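Long-range contact in D-alanyl-D-alanine carboxypeptidase (Enterococcus faecalis V583, PDB 5ZHF), which removes the C-terminal D-alanine from peptidoglycan-derived pentapeptides, a zinc-dependent carboxypeptidase activity linked to vancomycin resistance: residues V146-A150 with V160-L164. Sequence-based numbering, arbitrary orientation.
With ZN (zinc ion), chain C.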
ATOM      1  N   VAL A 146      -4.137   0.746  -0.385  1.00 16.99           N
ATOM      2  CA  VAL A 146      -4.900   0.454   0.814  1.00 17.95           C
ATOM      3  C   VAL A 146      -4.065  -0.397   1.758  1.00 18.12           C
ATOM      4  O   VAL A 146      -3.403  -1.335   1.338  1.00 18.55           O
ATOM      5  CB  VAL A 146      -6.259  -0.223   0.507  1.00 18.92           C
ATOM      6  CG1 VAL A 146      -7.242   0.783  -0.072  1.00 19.08           C
ATOM      7  CG2 VAL A 146      -6.106  -1.423  -0.412  1.00 18.97           C
ATOM      8  N   ASP A 147      -4.126  -0.067   3.055  1.00 17.69           N
ATOM      9  CA  ASP A 147      -3.626  -0.983   4.072  1.00 18.13           C
ATOM     10  C   ASP A 147      -4.784  -1.832   4.483  1.00 17.38           C
ATOM     11  O   ASP A 147      -5.814  -1.308   4.894  1.00 18.78           O
ATOM     12  CB  ASP A 147      -3.052  -0.246   5.271  1.00 18.62           C
ATOM     13  CG  ASP A 147      -1.857   0.598   4.917  1.00 18.41           C
ATOM     14  OD1 ASP A 147      -1.090   0.251   3.983  1.00 19.42           O
ATOM     15  OD2 ASP A 147      -1.651   1.590   5.619  1.00 20.26           O
ATOM     16  N   ILE A 148      -4.645  -3.135   4.304  1.00 17.41           N
ATOM     17  CA  ILE A 148      -5.725  -4.058   4.520  1.00 19.00           C
ATOM     18  C   ILE A 148      -5.336  -4.867   5.745  1.00 19.63           C
ATOM     19  O   ILE A 148      -4.274  -5.478   5.754  1.00 22.61           O
ATOM     20  CB  ILE A 148      -5.963  -4.975   3.307  1.00 18.82           C
ATOM     21  CG1 ILE A 148      -6.362  -4.129   2.080  1.00 19.37           C
ATOM     22  CG2 ILE A 148      -7.057  -5.996   3.657  1.00 18.57           C
ATOM     23  CD1 ILE A 148      -6.349  -4.922   0.769  1.00 19.10           C
ATOM     24  N   ASN A 149      -6.180  -4.839   6.769  1.00 20.23           N
ATOM     25  CA  ASN A 149      -5.966  -5.657   7.963  1.00 22.09           C
ATOM     26  C   ASN A 149      -7.094  -6.645   8.108  1.00 21.25           C
ATOM     27  O   ASN A 149      -8.061  -6.648   7.344  1.00 19.89           O
ATOM     28  CB  ASN A 149      -5.875  -4.752   9.194  1.00 23.36           C
ATOM     29  CG  ASN A 149      -4.547  -4.035   9.298  1.00 26.46           C
ATOM     30  OD1 ASN A 149      -3.523  -4.476   8.756  1.00 29.28           O
ATOM     31  ND2 ASN A 149      -4.548  -2.941  10.044  1.00 26.72           N
ATOM     32  N   ALA A 150      -6.989  -7.493   9.124  1.00 21.95           N
ATOM     33  CA  ALA A 150      -8.077  -8.401   9.461  1.00 22.73           C
ATOM     34  C   ALA A 150      -9.130  -7.746  10.338  1.00 23.21           C
ATOM     35  O   ALA A 150      -8.816  -6.804  11.088  1.00 25.97           O
ATOM     36  CB  ALA A 150      -7.517  -9.621  10.152  1.00 23.23           C
ATOM     37  N   VAL A 160      -5.428 -13.033   6.745  1.00 21.71           N
ATOM     38  CA  VAL A 160      -5.709 -12.014   5.728  1.00 20.99           C
ATOM     39  C   VAL A 160      -4.466 -11.736   4.875  1.00 19.90           C
ATOM     40  O   VAL A 160      -4.583 -11.666   3.653  1.00 21.25           O
ATOM     41  CB  VAL A 160      -6.244 -10.721   6.381  1.00 20.90           C
ATOM     42  CG1 VAL A 160      -6.249  -9.556   5.391  1.00 20.79           C
ATOM     43  CG2 VAL A 160      -7.631 -10.993   6.931  1.00 20.98           C
ATOM     44  N   TYR A 161      -3.296 -11.596   5.507  1.00 20.68           N
ATOM     45  CA  TYR A 161      -2.069 -11.302   4.763  1.00 20.16           C
ATOM     46  C   TYR A 161      -1.698 -12.434   3.818  1.00 22.03           C
ATOM     47  O   TYR A 161      -1.308 -12.195   2.665  1.00 21.87           O
ATOM     48  CB  TYR A 161      -0.892 -10.974   5.687  1.00 20.51           C
ATOM     49  CG  TYR A 161      -1.110  -9.823   6.637  1.00 21.51           C
ATOM     50  CD1 TYR A 161      -1.946  -8.739   6.312  1.00 21.54           C
ATOM     51  CD2 TYR A 161      -0.456  -9.781   7.867  1.00 22.50           C
ATOM     52  CE1 TYR A 161      -2.116  -7.674   7.171  1.00 22.46           C
ATOM     53  CE2 TYR A 161      -0.649  -8.726   8.735  1.00 22.73           C
ATOM     54  CZ  TYR A 161      -1.472  -7.671   8.383  1.00 23.62           C
ATOM     55  OH  TYR A 161      -1.658  -6.623   9.255  1.00 25.25           O
ATOM     56  N   ARG A 162      -1.868 -13.669   4.281  1.00 21.87           N
ATOM     57  CA  ARG A 162      -1.632 -14.834   3.443  1.00 23.85           C
ATOM     58  C   ARG A 162      -2.600 -14.892   2.264  1.00 21.62           C
ATOM     59  O   ARG A 162      -2.175 -15.126   1.131  1.00 21.74           O
ATOM     60  CB  ARG A 162      -1.684 -16.123   4.267  1.00 25.39           C
ATOM     61  CG  ARG A 162      -1.320 -17.348   3.442  1.00 29.24           C
ATOM     62  CD  ARG A 162      -1.347 -18.595   4.290  1.00 32.80           C
ATOM     63  NE  ARG A 162      -2.671 -18.849   4.838  1.00 35.84           N
ATOM     64  CZ  ARG A 162      -2.978 -19.897   5.597  1.00 42.63           C
ATOM     65  NH1 ARG A 162      -2.052 -20.810   5.896  1.00 44.40           N
ATOM     66  NH2 ARG A 162      -4.221 -20.036   6.054  1.00 42.31           N
ATOM     67  N   TRP A 163      -3.895 -14.642   2.509  1.00 19.57           N
ATOM     68  CA  TRP A 163      -4.876 -14.674   1.453  1.00 19.20           C
ATOM     69  C   TRP A 163      -4.561 -13.596   0.416  1.00 19.43           C
ATOM     70  O   TRP A 163      -4.647 -13.844  -0.795  1.00 20.65           O
ATOM     71  CB  TRP A 163      -6.297 -14.511   1.999  1.00 18.15           C
ATOM     72  CG  TRP A 163      -7.349 -14.695   0.945  1.00 18.83           C
ATOM     73  CD1 TRP A 163      -8.018 -15.850   0.651  1.00 19.18           C
ATOM     74  CD2 TRP A 163      -7.821 -13.708   0.013  1.00 18.74           C
ATOM     75  NE1 TRP A 163      -8.891 -15.645  -0.376  1.00 18.39           N
ATOM     76  CE2 TRP A 163      -8.775 -14.347  -0.809  1.00 19.20           C
ATOM     77  CE3 TRP A 163      -7.546 -12.344  -0.195  1.00 18.96           C
ATOM     78  CZ2 TRP A 163      -9.457 -13.679  -1.817  1.00 18.91           C
ATOM     79  CZ3 TRP A 163      -8.209 -11.683  -1.225  1.00 18.95           C
ATOM     80  CH2 TRP A 163      -9.157 -12.349  -2.013  1.00 18.66           C
ATOM     81  N   LEU A 164      -4.217 -12.399   0.893  1.00 19.21           N
ATOM     82  CA  LEU A 164      -3.917 -11.304  -0.036  1.00 18.30           C
ATOM     83  C   LEU A 164      -2.699 -11.659  -0.911  1.00 19.50           C
ATOM     84  O   LEU A 164      -2.704 -11.422  -2.151  1.00 19.42           O
ATOM     85  CB  LEU A 164      -3.648 -10.024   0.735  1.00 19.00           C
ATOM     86  CG  LEU A 164      -4.885  -9.415   1.371  1.00 18.67           C
ATOM     87  CD1 LEU A 164      -4.494  -8.373   2.396  1.00 19.42           C
ATOM     88  CD2 LEU A 164      -5.861  -8.848   0.341  1.00 18.97           C
TER
HETATM   89 ZN    ZN C 301       0.344   1.524   3.467  1.00 19.60          ZN
HETATM   90  O   HOH W   1       1.941   1.331   4.993  1.00 19.59           O
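I148 leaves strand 145-150 toward helix 157-167 and meets V160 and L164, residues one helical turn apart. Its CB already lies 3.8 Å from L164 CD1. The side chain then forks: CG2 rests on L164 CD1 at 3.7 Å and reaches V160 CG1 at 4.0 Å, whereas the other branch, with CG1 anti to the carbonyl carbon (chi1 -62°), runs out to CD1, whose nearest neighbour on the helix is L164 CD2. Both methyls of the leucine are thus engaged, one by each branch, while the valine crosses the isoleucine at about a right angle. V160 CG1, anti to the backbone N (chi1 167°), faces I148, and CG2 lies 3.5 Å from A150 CB, where the two backbones come closest. Y161 runs beside N149, pointing the same way, and brings its ring edge to the backbone, with CE1 3.4 Å from I148 O close to the ring plane. No polar partner for this buried carbonyl oxygen is present in the model. Beyond it, the phenol oxygen of Y161 reaches the side-chain amide of N149. On a flank of the helix W163 packs against helix 74-86, which L164 also touches through L80. Strand 145-150 is an inner strand of this M15B peptidase's four-stranded antiparallel sheet, with helix 157-167 packed against it. Next to I148, D147 OD1 binds the zinc ion at 2.0 Å together with H140 and H193, and OD2 forms a salt bridge with R98. Carbon-to-carbon contacts join I148 and A150 to the helix, so this part of the association rests on close fit rather than directed bonds.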